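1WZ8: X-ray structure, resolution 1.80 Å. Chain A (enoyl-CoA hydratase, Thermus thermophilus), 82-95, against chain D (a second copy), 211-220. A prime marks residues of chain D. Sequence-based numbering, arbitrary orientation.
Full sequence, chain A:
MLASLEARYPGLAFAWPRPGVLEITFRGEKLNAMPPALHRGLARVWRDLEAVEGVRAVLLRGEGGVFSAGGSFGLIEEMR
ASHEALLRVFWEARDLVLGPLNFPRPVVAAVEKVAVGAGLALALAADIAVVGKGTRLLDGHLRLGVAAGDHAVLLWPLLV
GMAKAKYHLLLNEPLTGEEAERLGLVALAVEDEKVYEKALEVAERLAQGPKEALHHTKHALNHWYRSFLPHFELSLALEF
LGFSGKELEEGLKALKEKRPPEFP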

# COMPACT_ATOMS: atom_id res chain seq x y z
N SER A 82 4.92 34.76 -6.48
CA SER A 82 3.97 34.43 -7.53
C SER A 82 3.39 33.02 -7.41
O SER A 82 4.12 32.05 -7.22
CB SER A 82 4.64 34.59 -8.89
OG SER A 82 3.91 33.95 -9.92
N HIS A 83 2.06 32.91 -7.53
CA HIS A 83 1.41 31.62 -7.49
C HIS A 83 1.88 30.77 -8.65
O HIS A 83 2.13 29.58 -8.53
CB HIS A 83 -0.10 31.85 -7.60
CG HIS A 83 -0.80 30.53 -7.75
ND1 HIS A 83 -1.34 29.84 -6.70
CD2 HIS A 83 -1.02 29.79 -8.92
CE1 HIS A 83 -1.88 28.73 -7.24
NE2 HIS A 83 -1.70 28.67 -8.56
N GLU A 84 2.01 31.42 -9.80
CA GLU A 84 2.46 30.75 -11.01
C GLU A 84 3.85 30.17 -10.82
O GLU A 84 4.12 29.02 -11.18
CB GLU A 84 2.45 31.72 -12.20
CG GLU A 84 1.04 32.11 -12.62
CD GLU A 84 0.22 30.90 -13.00
OE1 GLU A 84 -0.91 30.75 -12.47
OE2 GLU A 84 0.69 30.11 -13.84
N ALA A 85 4.74 30.97 -10.23
CA ALA A 85 6.11 30.52 -9.99
C ALA A 85 6.13 29.38 -8.97
O ALA A 85 6.85 28.39 -9.15
CB ALA A 85 6.96 31.69 -9.48
N LEU A 86 5.35 29.52 -7.91
CA LEU A 86 5.30 28.51 -6.87
C LEU A 86 4.92 27.14 -7.44
O LEU A 86 5.59 26.14 -7.16
CB LEU A 86 4.29 28.91 -5.79
CG LEU A 86 4.26 27.99 -4.56
CD1 LEU A 86 5.60 28.06 -3.84
CD2 LEU A 86 3.13 28.40 -3.63
N LEU A 87 3.86 27.08 -8.24
CA LEU A 87 3.44 25.80 -8.79
C LEU A 87 4.35 25.26 -9.88
O LEU A 87 4.44 24.05 -10.07
CB LEU A 87 1.99 25.89 -9.29
CG LEU A 87 0.92 25.66 -8.21
CD1 LEU A 87 1.03 24.23 -7.70
CD2 LEU A 87 1.10 26.65 -7.05
N ARG A 88 5.03 26.15 -10.61
CA ARG A 88 5.91 25.63 -11.62
C ARG A 88 7.09 24.96 -10.94
O ARG A 88 7.54 23.90 -11.34
CB ARG A 88 6.40 26.80 -12.48
CG ARG A 88 7.56 26.42 -13.39
CD ARG A 88 8.42 27.63 -13.77
NE ARG A 88 9.52 27.80 -12.82
CZ ARG A 88 9.75 29.05 -12.36
NH1 ARG A 88 8.99 30.05 -12.75
NH2 ARG A 88 10.75 29.26 -11.50
N VAL A 89 7.58 25.56 -9.86
CA VAL A 89 8.67 24.97 -9.09
C VAL A 89 8.20 23.70 -8.37
O VAL A 89 8.99 22.79 -8.14
CB VAL A 89 9.24 25.99 -8.07
CG1 VAL A 89 10.31 25.33 -7.20
CG2 VAL A 89 9.84 27.16 -8.82
N PHE A 90 6.91 23.65 -8.04
CA PHE A 90 6.36 22.46 -7.37
C PHE A 90 6.65 21.24 -8.23
O PHE A 90 7.21 20.25 -7.75
CB PHE A 90 4.85 22.60 -7.18
CG PHE A 90 4.19 21.37 -6.62
CD1 PHE A 90 4.21 21.12 -5.25
CD2 PHE A 90 3.59 20.45 -7.46
CE1 PHE A 90 3.62 19.96 -4.73
CE2 PHE A 90 3.00 19.29 -6.95
CZ PHE A 90 3.02 19.05 -5.58
N TRP A 91 6.27 21.30 -9.50
CA TRP A 91 6.50 20.18 -10.40
C TRP A 91 7.98 19.96 -10.70
O TRP A 91 8.40 18.83 -10.94
CB TRP A 91 5.69 20.38 -11.68
CG TRP A 91 4.22 20.32 -11.38
CD1 TRP A 91 3.33 21.37 -11.40
CD2 TRP A 91 3.48 19.18 -10.95
NE1 TRP A 91 2.09 20.94 -10.99
CE2 TRP A 91 2.15 19.60 -10.71
CE3 TRP A 91 3.81 17.83 -10.73
CZ2 TRP A 91 1.15 18.72 -10.28
CZ3 TRP A 91 2.81 16.96 -10.30
CH2 TRP A 91 1.50 17.41 -10.07
N GLU A 92 8.78 21.02 -10.66
CA GLU A 92 10.22 20.89 -10.88
C GLU A 92 10.85 20.11 -9.72
O GLU A 92 11.68 19.22 -9.93
CB GLU A 92 10.88 22.27 -10.97
CG GLU A 92 10.65 22.98 -12.28
CD GLU A 92 11.21 24.39 -12.27
OE1 GLU A 92 12.10 24.67 -11.44
OE2 GLU A 92 10.77 25.21 -13.10
N ALA A 93 10.45 20.46 -8.50
CA ALA A 93 10.97 19.81 -7.30
C ALA A 93 10.61 18.33 -7.34
O ALA A 93 11.42 17.47 -7.00
CB ALA A 93 10.36 20.45 -6.06
N ARG A 94 9.39 18.03 -7.77
CA ARG A 94 8.95 16.65 -7.86
C ARG A 94 9.82 15.89 -8.86
O ARG A 94 10.23 14.75 -8.61
CB ARG A 94 7.48 16.59 -8.28
CG ARG A 94 6.95 15.19 -8.60
CD ARG A 94 5.45 15.25 -8.90
NE ARG A 94 4.89 13.96 -9.31
CZ ARG A 94 5.04 13.42 -10.51
NH1 ARG A 94 5.74 14.04 -11.44
NH2 ARG A 94 4.47 12.25 -10.78
N ASP A 95 10.12 16.53 -9.99
CA ASP A 95 10.94 15.90 -11.02
C ASP A 95 12.42 15.82 -10.69
O ASP A 95 13.13 14.96 -11.22
CB ASP A 95 10.75 16.61 -12.37
CG ASP A 95 9.39 16.34 -12.99
OD1 ASP A 95 8.90 15.20 -12.86
OD2 ASP A 95 8.82 17.25 -13.62
N LYS D 211 -7.60 24.83 -16.02
CA LYS D 211 -6.53 23.89 -16.31
C LYS D 211 -5.67 23.44 -15.12
O LYS D 211 -5.28 22.28 -15.07
CB LYS D 211 -5.65 24.40 -17.45
CG LYS D 211 -4.69 25.52 -17.13
CD LYS D 211 -3.80 25.78 -18.35
CE LYS D 211 -3.09 24.50 -18.78
NZ LYS D 211 -2.43 24.60 -20.10
N GLU D 212 -5.38 24.33 -14.18
CA GLU D 212 -4.58 23.92 -13.02
C GLU D 212 -5.40 22.97 -12.16
O GLU D 212 -4.93 21.90 -11.76
CB GLU D 212 -4.15 25.12 -12.18
CG GLU D 212 -3.29 24.73 -10.99
CD GLU D 212 -2.88 25.92 -10.13
OE1 GLU D 212 -2.35 26.89 -10.70
OE2 GLU D 212 -3.09 25.87 -8.90
N ALA D 213 -6.64 23.37 -11.87
CA ALA D 213 -7.54 22.56 -11.05
C ALA D 213 -7.76 21.18 -11.68
O ALA D 213 -7.81 20.18 -10.97
CB ALA D 213 -8.88 23.28 -10.88
N LEU D 214 -7.89 21.15 -13.01
CA LEU D 214 -8.10 19.89 -13.73
C LEU D 214 -6.87 19.00 -13.64
O LEU D 214 -6.96 17.79 -13.40
CB LEU D 214 -8.41 20.17 -15.21
CG LEU D 214 -9.84 20.64 -15.49
CD1 LEU D 214 -9.97 21.06 -16.94
CD2 LEU D 214 -10.82 19.53 -15.16
N HIS D 215 -5.71 19.61 -13.85
CA HIS D 215 -4.44 18.89 -13.78
C HIS D 215 -4.28 18.26 -12.39
O HIS D 215 -3.98 17.08 -12.27
CB HIS D 215 -3.29 19.85 -14.10
CG HIS D 215 -1.92 19.28 -13.87
ND1 HIS D 215 -1.64 17.93 -13.99
CD2 HIS D 215 -0.75 19.87 -13.55
CE1 HIS D 215 -0.36 17.73 -13.75
NE2 HIS D 215 0.20 18.89 -13.48
N HIS D 216 -4.49 19.06 -11.35
CA HIS D 216 -4.33 18.56 -9.99
C HIS D 216 -5.35 17.48 -9.63
O HIS D 216 -5.01 16.49 -8.99
CB HIS D 216 -4.38 19.73 -9.00
CG HIS D 216 -3.21 20.65 -9.11
ND1 HIS D 216 -3.13 21.84 -8.41
CD2 HIS D 216 -2.07 20.56 -9.83
CE1 HIS D 216 -1.99 22.45 -8.71
NE2 HIS D 216 -1.33 21.69 -9.56
N THR D 217 -6.59 17.66 -10.07
CA THR D 217 -7.63 16.67 -9.77
C THR D 217 -7.31 15.34 -10.45
O THR D 217 -7.38 14.28 -9.83
CB THR D 217 -9.01 17.19 -10.22
OG1 THR D 217 -9.29 18.43 -9.56
CG2 THR D 217 -10.10 16.18 -9.87
N LYS D 218 -6.96 15.41 -11.74
CA LYS D 218 -6.61 14.21 -12.49
C LYS D 218 -5.39 13.54 -11.87
O LYS D 218 -5.34 12.31 -11.73
CB LYS D 218 -6.31 14.56 -13.95
CG LYS D 218 -5.61 13.43 -14.70
CD LYS D 218 -5.34 13.75 -16.16
CE LYS D 218 -4.64 12.56 -16.82
NZ LYS D 218 -4.52 12.66 -18.30
N HIS D 219 -4.40 14.34 -11.50
CA HIS D 219 -3.18 13.82 -10.90
C HIS D 219 -3.44 13.12 -9.57
O HIS D 219 -2.94 12.01 -9.34
CB HIS D 219 -2.16 14.95 -10.69
CG HIS D 219 -0.88 14.49 -10.08
ND1 HIS D 219 0.09 13.83 -10.80
CD2 HIS D 219 -0.43 14.53 -8.80
CE1 HIS D 219 1.08 13.48 -10.00
NE2 HIS D 219 0.79 13.90 -8.78
N ALA D 220 -4.22 13.76 -8.69
CA ALA D 220 -4.53 13.18 -7.39
C ALA D 220 -5.34 11.89 -7.53
O ALA D 220 -5.11 10.93 -6.81
CB ALA D 220 -5.29 14.18 -6.52
O HOH W 1 -2.52 28.98 -12.24
O HOH W 2 0.33 23.09 -11.77

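How do two helices whose axes come no closer than 13.3 Å still make a contact? They run in roughly the same direction, 27° apart, and even the nearest pair of CA atoms, Leu87 and Glu212′, is 9.3 Å apart, so long side chains must span the gap. On chain A these come from His83, Leu87, Trp91 and Arg94, spaced three or four residues apart and so gathered on one side of the helix; on chain D, Glu212′, His215′, His216′ and His219′, at steps of three, one and three, likewise reach across from one side of the helix. Together the two stretches bury 353 Å², and Trp91 has the largest covered area of any residue.

Which direct polar bond joins the helices? It lies at the N-terminal end of the contact, where His83 donates from NE2 to the carboxylate of Glu212′. The bond to OE1 is the better one, with His83 NE2 2.9 Å from Glu212′ OE1 and an N-H...acceptor angle of 163°. The second, from His83 NE2 to Glu212′ OE2 at 3.1 Å, is weak, its angle falling to 135°. Glu212′ OE1 sits at the edge of the imidazole, near its plane, which is where an N-H on the ring points. The side chain of Glu212′ is extended, with chi1 and chi2 both t, and this carries its carboxylate across the gap.

What do the waters add? Glu84 and Glu212′ bring like charges near each other, with Glu84 OE1 4.5 Å from Glu212′ OE1, and water 1 lies between them. It donates to both, at 2.4 Å to Glu84 OE1 and 2.6 Å to Glu212′ OE1, so each of its protons faces a carboxylate oxygen. Water 2 joins the indole to an imidazole: it accepts from Trp91 NE1 at 2.9 Å and is hydrogen-bonded to His216′ NE2 at 3.1 Å. The indole N-H is thus satisfied although no protein atom across the contact accepts it.

How does Trp91 meet three histidines at once? The CA-to-CB bond of Trp91 points toward chain D, and the indole follows it into the contact and offers one face to His215′ and its edge to His216′ and His219′. His215′ NE2 lies over one face, 3.3 Å from Trp91 CZ2, but the planes are inclined by 32° and the pair is oblique. His219′ is met edge-to-face: Trp91 CH2 approaches the imidazole face, 3.7 Å from His219′ CD2, with the planes nearly perpendicular at 84°. His216′ meets the indole rim to rim, Trp91 CZ2 lying 3.7 Å from His216′ CD2.

What packs around these rings without a hydrogen bond? Leu87 reaches the edge of the His216′ imidazole, with Leu87 CD1 3.6 Å from His216′ CE1, and its CG is 4.1 Å from Glu212′ OE2; it packs beside both the carboxylate and the imidazole. Further along, Arg94 extends its side chain, with chi1 to chi3 all t, until Arg94 NH2 comes 3.7 Å from His219′ CE1. That approach is to the edge of the imidazole, one face of which is taken by Trp91.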